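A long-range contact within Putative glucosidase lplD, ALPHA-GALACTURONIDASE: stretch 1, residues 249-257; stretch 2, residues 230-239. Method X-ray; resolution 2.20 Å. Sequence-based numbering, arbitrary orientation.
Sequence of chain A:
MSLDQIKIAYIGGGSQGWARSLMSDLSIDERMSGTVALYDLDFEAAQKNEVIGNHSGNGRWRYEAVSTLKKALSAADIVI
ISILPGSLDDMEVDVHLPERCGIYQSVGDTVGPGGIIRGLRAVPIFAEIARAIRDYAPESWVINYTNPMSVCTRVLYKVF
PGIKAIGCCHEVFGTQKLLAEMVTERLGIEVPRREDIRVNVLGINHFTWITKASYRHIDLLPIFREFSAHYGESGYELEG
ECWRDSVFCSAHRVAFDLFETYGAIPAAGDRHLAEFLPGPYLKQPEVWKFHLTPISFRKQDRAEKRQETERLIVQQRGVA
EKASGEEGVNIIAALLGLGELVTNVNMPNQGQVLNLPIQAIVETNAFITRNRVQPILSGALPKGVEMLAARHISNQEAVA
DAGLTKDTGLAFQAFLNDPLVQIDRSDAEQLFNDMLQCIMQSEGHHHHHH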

ATOM      1  N   CYS A 249     -22.403 -11.070 -33.719  1.00 30.67           N
ATOM      2  CA  CYS A 249     -23.640 -10.460 -33.244  1.00 30.39           C
ATOM      3  C   CYS A 249     -24.284 -11.190 -32.078  1.00 27.82           C
ATOM      4  O   CYS A 249     -23.977 -12.342 -31.805  1.00 28.35           O
ATOM      5  CB  CYS A 249     -24.655 -10.402 -34.384  1.00 34.24           C
ATOM      6  SG  CYS A 249     -24.157  -9.337 -35.730  1.00 38.72           S
ATOM      7  N   SER A 250     -25.214 -10.527 -31.406  1.00 26.63           N
ATOM      8  CA  SER A 250     -25.877 -11.167 -30.285  1.00 27.46           C
ATOM      9  C   SER A 250     -27.154 -10.426 -29.970  1.00 24.86           C
ATOM     10  O   SER A 250     -27.448  -9.414 -30.583  1.00 27.31           O
ATOM     11  CB  SER A 250     -24.966 -11.160 -29.054  1.00 28.83           C
ATOM     12  OG  SER A 250     -25.308 -10.099 -28.164  1.00 29.11           O
ATOM     13  N   ALA A 251     -27.917 -10.941 -29.023  1.00 22.85           N
ATOM     14  CA  ALA A 251     -29.058 -10.209 -28.504  1.00 25.34           C
ATOM     15  C   ALA A 251     -28.826  -9.803 -27.037  1.00 24.44           C
ATOM     16  O   ALA A 251     -29.776  -9.558 -26.308  1.00 26.10           O
ATOM     17  CB  ALA A 251     -30.340 -11.047 -28.642  1.00 26.76           C
ATOM     18  N   HIS A 252     -27.567  -9.774 -26.604  1.00 22.00           N
ATOM     19  CA  HIS A 252     -27.230  -9.254 -25.279  1.00 24.24           C
ATOM     20  C   HIS A 252     -27.838 -10.006 -24.092  1.00 25.29           C
ATOM     21  O   HIS A 252     -27.903  -9.464 -22.984  1.00 26.17           O
ATOM     22  CB  HIS A 252     -27.627  -7.791 -25.210  1.00 24.68           C
ATOM     23  CG  HIS A 252     -27.117  -7.003 -26.365  1.00 26.78           C
ATOM     24  ND1 HIS A 252     -27.879  -6.755 -27.488  1.00 27.11           N
ATOM     25  CD2 HIS A 252     -25.900  -6.457 -26.603  1.00 25.99           C
ATOM     26  CE1 HIS A 252     -27.164  -6.055 -28.350  1.00 27.19           C
ATOM     27  NE2 HIS A 252     -25.961  -5.861 -27.838  1.00 27.90           N
ATOM     28  N   ARG A 253     -28.303 -11.232 -24.325  1.00 21.92           N
ATOM     29  CA  ARG A 253     -28.809 -12.067 -23.244  1.00 22.10           C
ATOM     30  C   ARG A 253     -27.761 -12.309 -22.161  1.00 23.31           C
ATOM     31  O   ARG A 253     -28.088 -12.379 -20.975  1.00 21.16           O
ATOM     32  CB  ARG A 253     -29.318 -13.406 -23.787  1.00 23.89           C
ATOM     33  CG  ARG A 253     -30.599 -13.254 -24.619  1.00 27.28           C
ATOM     34  CD  ARG A 253     -31.490 -14.490 -24.510  1.00 27.54           C
ATOM     35  NE  ARG A 253     -32.018 -14.666 -23.164  1.00 28.16           N
ATOM     36  CZ  ARG A 253     -31.967 -15.821 -22.512  1.00 30.25           C
ATOM     37  NH1 ARG A 253     -31.425 -16.883 -23.101  1.00 28.17           N
ATOM     38  NH2 ARG A 253     -32.468 -15.924 -21.293  1.00 28.55           N
ATOM     39  N   VAL A 254     -26.506 -12.458 -22.570  1.00 22.44           N
ATOM     40  CA  VAL A 254     -25.446 -12.724 -21.606  1.00 23.44           C
ATOM     41  C   VAL A 254     -25.207 -11.477 -20.748  1.00 23.42           C
ATOM     42  O   VAL A 254     -25.055 -11.568 -19.532  1.00 22.87           O
ATOM     43  CB  VAL A 254     -24.125 -13.155 -22.285  1.00 24.61           C
ATOM     44  CG1 VAL A 254     -23.022 -13.353 -21.212  1.00 24.57           C
ATOM     45  CG2 VAL A 254     -24.324 -14.451 -23.102  1.00 24.84           C
ATOM     46  N   ALA A 255     -25.193 -10.309 -21.387  1.00 22.71           N
ATOM     47  CA  ALA A 255     -25.034  -9.062 -20.669  1.00 22.78           C
ATOM     48  C   ALA A 255     -26.187  -8.817 -19.696  1.00 24.86           C
ATOM     49  O   ALA A 255     -25.966  -8.337 -18.582  1.00 24.06           O
ATOM     50  CB  ALA A 255     -24.892  -7.877 -21.651  1.00 21.28           C
ATOM     51  N   PHE A 256     -27.415  -9.118 -20.112  1.00 24.11           N
ATOM     52  CA  PHE A 256     -28.556  -8.934 -19.210  1.00 25.98           C
ATOM     53  C   PHE A 256     -28.455  -9.870 -18.023  1.00 26.50           C
ATOM     54  O   PHE A 256     -28.769  -9.491 -16.900  1.00 29.96           O
ATOM     55  CB  PHE A 256     -29.903  -9.129 -19.924  1.00 24.41           C
ATOM     56  CG  PHE A 256     -30.184  -8.090 -20.967  1.00 26.75           C
ATOM     57  CD1 PHE A 256     -29.848  -6.761 -20.746  1.00 26.10           C
ATOM     58  CD2 PHE A 256     -30.786  -8.431 -22.166  1.00 27.99           C
ATOM     59  CE1 PHE A 256     -30.096  -5.790 -21.711  1.00 27.65           C
ATOM     60  CE2 PHE A 256     -31.042  -7.454 -23.139  1.00 27.60           C
ATOM     61  CZ  PHE A 256     -30.697  -6.141 -22.911  1.00 27.08           C
ATOM     62  N   ASP A 257     -28.016 -11.092 -18.278  1.00 24.25           N
ATOM     63  CA  ASP A 257     -27.912 -12.092 -17.231  1.00 25.42           C
ATOM     64  C   ASP A 257     -26.844 -11.690 -16.199  1.00 26.03           C
ATOM     65  O   ASP A 257     -27.070 -11.803 -15.010  1.00 25.51           O
ATOM     66  CB  ASP A 257     -27.598 -13.462 -17.845  1.00 27.56           C
ATOM     67  CG  ASP A 257     -27.692 -14.600 -16.835  1.00 31.36           C
ATOM     68  OD1 ASP A 257     -28.819 -14.891 -16.396  1.00 32.35           O
ATOM     69  OD2 ASP A 257     -26.639 -15.208 -16.487  1.00 32.52           O
TER
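Stretch 2 230-239: HYGESGYELE

How does stretch 2 run against stretch 1? The two pass in opposite senses: Gly 235 lies nearest Ala 251, with their CA atoms 4.6 Å apart, and the earlier Gly 232 lies nearest the later Phe 256, CA to CA 5.6 Å. Stretch 1 is irregular up to His 252, the N-cap residue, and helical from Arg 253 onward. Stretch 2 starts at the tail of a helix, keeps helical backbone angles through Ser 234, and opens from Tyr 236 to Leu 238 into an extended course beside the loop of stretch 1.

What holds the loop before the helix? Ser 250 turns its CB away from stretch 2, and its OG accepts a hydrogen bond from His 252 N at 2.8 Å, bracing the turn internally. At Ala 251 the chains are joined backbone to backbone: Tyr 236 N donates to Ala 251 O over 2.7 Å, nearly straight at 168°. Ala 251 CA also approaches Tyr 236 O at 3.3 Å in a CA-H...O contact. The Ala 251 methyl fills the room beside Gly 235, where an ideal CB would come within 2.5 Å of Ala 251 CB. The backbone angles of Gly 235, 86/173, by themselves call for glycine.

How do His 252 and Arg 253 reach across? Both have CB directed sideways, but the ends of their side chains come nearer. His 252, with chi1 in the m well, donates from ND1 to Tyr 236 O at 2.6 Å, so both the N and the O of Tyr 236 are bound by stretch 1. Leu 238 CG also lies at the edge of the imidazole, 4.1 Å from His 252 CE1. Arg 253 NE donates to Gly 232 O at 2.9 Å and 165°, and its NH2 adds a weak bond to the same Gly 232 O at 3.4 Å. A water donates to Gly 232 O and to Arg 253 O, 2.7 Å from each, tying the same carbonyl to the helix backbone.

Where does the helix meet stretch 2 through apolar contact? Val 254 and Ala 255 are out of reach, and contact resumes one turn on at Phe 256, whose CB points toward stretch 2. Its CE2 lies 3.9 Å from Tyr 231 CB and, at the ring edge, 3.9 Å from Tyr 236 CB. Gly 232 CA approaches Phe 256 CD2 at 4.0 Å. The ring thus packs beside the turn that Gly 235 N closes by bonding to Tyr 231 O at 2.6 Å. Asp 257 makes no contact.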

ATOM      1  N   HIS A 230     -37.135  -6.223 -19.197  1.00 34.91           N
ATOM      2  CA  HIS A 230     -38.019  -6.407 -20.316  1.00 37.72           C
ATOM      3  C   HIS A 230     -37.487  -7.344 -21.403  1.00 36.36           C
ATOM      4  O   HIS A 230     -38.253  -8.103 -21.986  1.00 37.63           O
ATOM      5  CB  HIS A 230     -38.430  -5.062 -20.917  1.00 41.80           C
ATOM      6  CG  HIS A 230     -39.716  -5.127 -21.669  1.00 47.29           C
ATOM      7  ND1 HIS A 230     -39.783  -5.021 -23.044  1.00 51.45           N
ATOM      8  CD2 HIS A 230     -40.985  -5.339 -21.245  1.00 49.80           C
ATOM      9  CE1 HIS A 230     -41.042  -5.146 -23.432  1.00 51.96           C
ATOM     10  NE2 HIS A 230     -41.790  -5.340 -22.359  1.00 52.05           N
ATOM     11  N   TYR A 231     -36.189  -7.308 -21.681  1.00 36.27           N
ATOM     12  CA  TYR A 231     -35.638  -8.105 -22.784  1.00 34.25           C
ATOM     13  C   TYR A 231     -34.706  -9.217 -22.349  1.00 33.13           C
ATOM     14  O   TYR A 231     -34.022  -9.820 -23.175  1.00 34.89           O
ATOM     15  CB  TYR A 231     -34.903  -7.200 -23.772  1.00 35.83           C
ATOM     16  CG  TYR A 231     -35.788  -6.178 -24.434  1.00 36.09           C
ATOM     17  CD1 TYR A 231     -36.670  -6.550 -25.443  1.00 37.67           C
ATOM     18  CD2 TYR A 231     -35.744  -4.840 -24.056  1.00 35.10           C
ATOM     19  CE1 TYR A 231     -37.485  -5.618 -26.066  1.00 36.59           C
ATOM     20  CE2 TYR A 231     -36.558  -3.901 -24.663  1.00 34.69           C
ATOM     21  CZ  TYR A 231     -37.429  -4.301 -25.670  1.00 37.83           C
ATOM     22  OH  TYR A 231     -38.237  -3.381 -26.292  1.00 37.13           O
ATOM     23  N   GLY A 232     -34.664  -9.470 -21.052  1.00 36.30           N
ATOM     24  CA  GLY A 232     -33.814 -10.511 -20.483  1.00 38.34           C
ATOM     25  C   GLY A 232     -34.019 -11.877 -21.107  1.00 39.79           C
ATOM     26  O   GLY A 232     -33.047 -12.577 -21.411  1.00 40.79           O
ATOM     27  N   GLU A 233     -35.281 -12.259 -21.296  1.00 39.60           N
ATOM     28  CA  GLU A 233     -35.624 -13.553 -21.887  1.00 40.98           C
ATOM     29  C   GLU A 233     -35.437 -13.534 -23.395  1.00 38.91           C
ATOM     30  O   GLU A 233     -34.730 -14.365 -23.954  1.00 36.78           O
ATOM     31  CB  GLU A 233     -37.073 -13.925 -21.561  1.00 44.37           C
ATOM     32  CG  GLU A 233     -37.388 -13.850 -20.079  1.00 51.21           C
ATOM     33  CD  GLU A 233     -36.709 -14.954 -19.293  1.00 55.27           C
ATOM     34  OE1 GLU A 233     -36.737 -16.117 -19.760  1.00 57.94           O
ATOM     35  OE2 GLU A 233     -36.146 -14.663 -18.215  1.00 56.91           O
ATOM     36  N   SER A 234     -36.060 -12.564 -24.055  1.00 37.24           N
ATOM     37  CA  SER A 234     -36.063 -12.554 -25.519  1.00 36.85           C
ATOM     38  C   SER A 234     -34.753 -12.040 -26.105  1.00 36.85           C
ATOM     39  O   SER A 234     -34.445 -12.308 -27.260  1.00 35.69           O
ATOM     40  CB  SER A 234     -37.204 -11.682 -26.028  1.00 37.87           C
ATOM     41  OG  SER A 234     -37.002 -10.342 -25.609  1.00 40.74           O
ATOM     42  N   GLY A 235     -33.989 -11.294 -25.312  1.00 35.25           N
ATOM     43  CA  GLY A 235     -32.809 -10.640 -25.831  1.00 35.97           C
ATOM     44  C   GLY A 235     -33.210  -9.310 -26.426  1.00 37.43           C
ATOM     45  O   GLY A 235     -34.404  -9.000 -26.520  1.00 34.51           O
ATOM     46  N   TYR A 236     -32.222  -8.513 -26.815  1.00 34.53           N
ATOM     47  CA  TYR A 236     -32.505  -7.271 -27.491  1.00 36.06           C
ATOM     48  C   TYR A 236     -31.514  -7.062 -28.619  1.00 37.70           C
ATOM     49  O   TYR A 236     -30.300  -7.192 -28.426  1.00 39.51           O
ATOM     50  CB  TYR A 236     -32.446  -6.093 -26.520  1.00 38.07           C
ATOM     51  CG  TYR A 236     -32.712  -4.787 -27.220  1.00 39.85           C
ATOM     52  CD1 TYR A 236     -33.978  -4.223 -27.213  1.00 40.47           C
ATOM     53  CD2 TYR A 236     -31.705  -4.140 -27.926  1.00 40.10           C
ATOM     54  CE1 TYR A 236     -34.231  -3.042 -27.872  1.00 41.59           C
ATOM     55  CE2 TYR A 236     -31.947  -2.960 -28.589  1.00 41.88           C
ATOM     56  CZ  TYR A 236     -33.213  -2.417 -28.557  1.00 43.63           C
ATOM     57  OH  TYR A 236     -33.465  -1.240 -29.217  1.00 48.44           O
ATOM     58  N   GLU A 237     -32.029  -6.734 -29.796  1.00 36.81           N
ATOM     59  CA  GLU A 237     -31.189  -6.612 -30.977  1.00 38.35           C
ATOM     60  C   GLU A 237     -31.088  -5.164 -31.471  1.00 38.93           C
ATOM     61  O   GLU A 237     -32.081  -4.437 -31.531  1.00 37.20           O
ATOM     62  CB  GLU A 237     -31.721  -7.517 -32.094  1.00 40.99           C
ATOM     63  CG  GLU A 237     -31.454  -9.000 -31.869  1.00 44.23           C
ATOM     64  CD  GLU A 237     -32.323  -9.902 -32.733  1.00 47.52           C
ATOM     65  OE1 GLU A 237     -33.564  -9.731 -32.724  1.00 50.38           O
ATOM     66  OE2 GLU A 237     -31.770 -10.793 -33.411  1.00 48.92           O
ATOM     67  N   LEU A 238     -29.881  -4.753 -31.833  1.00 38.74           N
ATOM     68  CA  LEU A 238     -29.663  -3.401 -32.322  1.00 43.11           C
ATOM     69  C   LEU A 238     -30.514  -3.136 -33.569  1.00 44.65           C
ATOM     70  O   LEU A 238     -30.801  -4.052 -34.346  1.00 43.49           O
ATOM     71  CB  LEU A 238     -28.171  -3.168 -32.613  1.00 42.27           C
ATOM     72  CG  LEU A 238     -27.221  -3.373 -31.425  1.00 41.94           C
ATOM     73  CD1 LEU A 238     -25.743  -3.276 -31.846  1.00 41.36           C
ATOM     74  CD2 LEU A 238     -27.542  -2.386 -30.328  1.00 39.96           C
ATOM     75  N   GLU A 239     -30.926  -1.883 -33.738  1.00 45.66           N
ATOM     76  CA  GLU A 239     -31.704  -1.463 -34.907  1.00 49.50           C
ATOM     77  C   GLU A 239     -31.181  -2.084 -36.202  1.00 48.65           C
ATOM     78  O   GLU A 239     -29.990  -1.993 -36.507  1.00 46.28           O
ATOM     79  CB  GLU A 239     -31.697   0.068 -35.039  1.00 49.62           C
TER
HETATM   80  O   HOH W   1     -30.623 -12.705 -20.162  1.00 29.17           O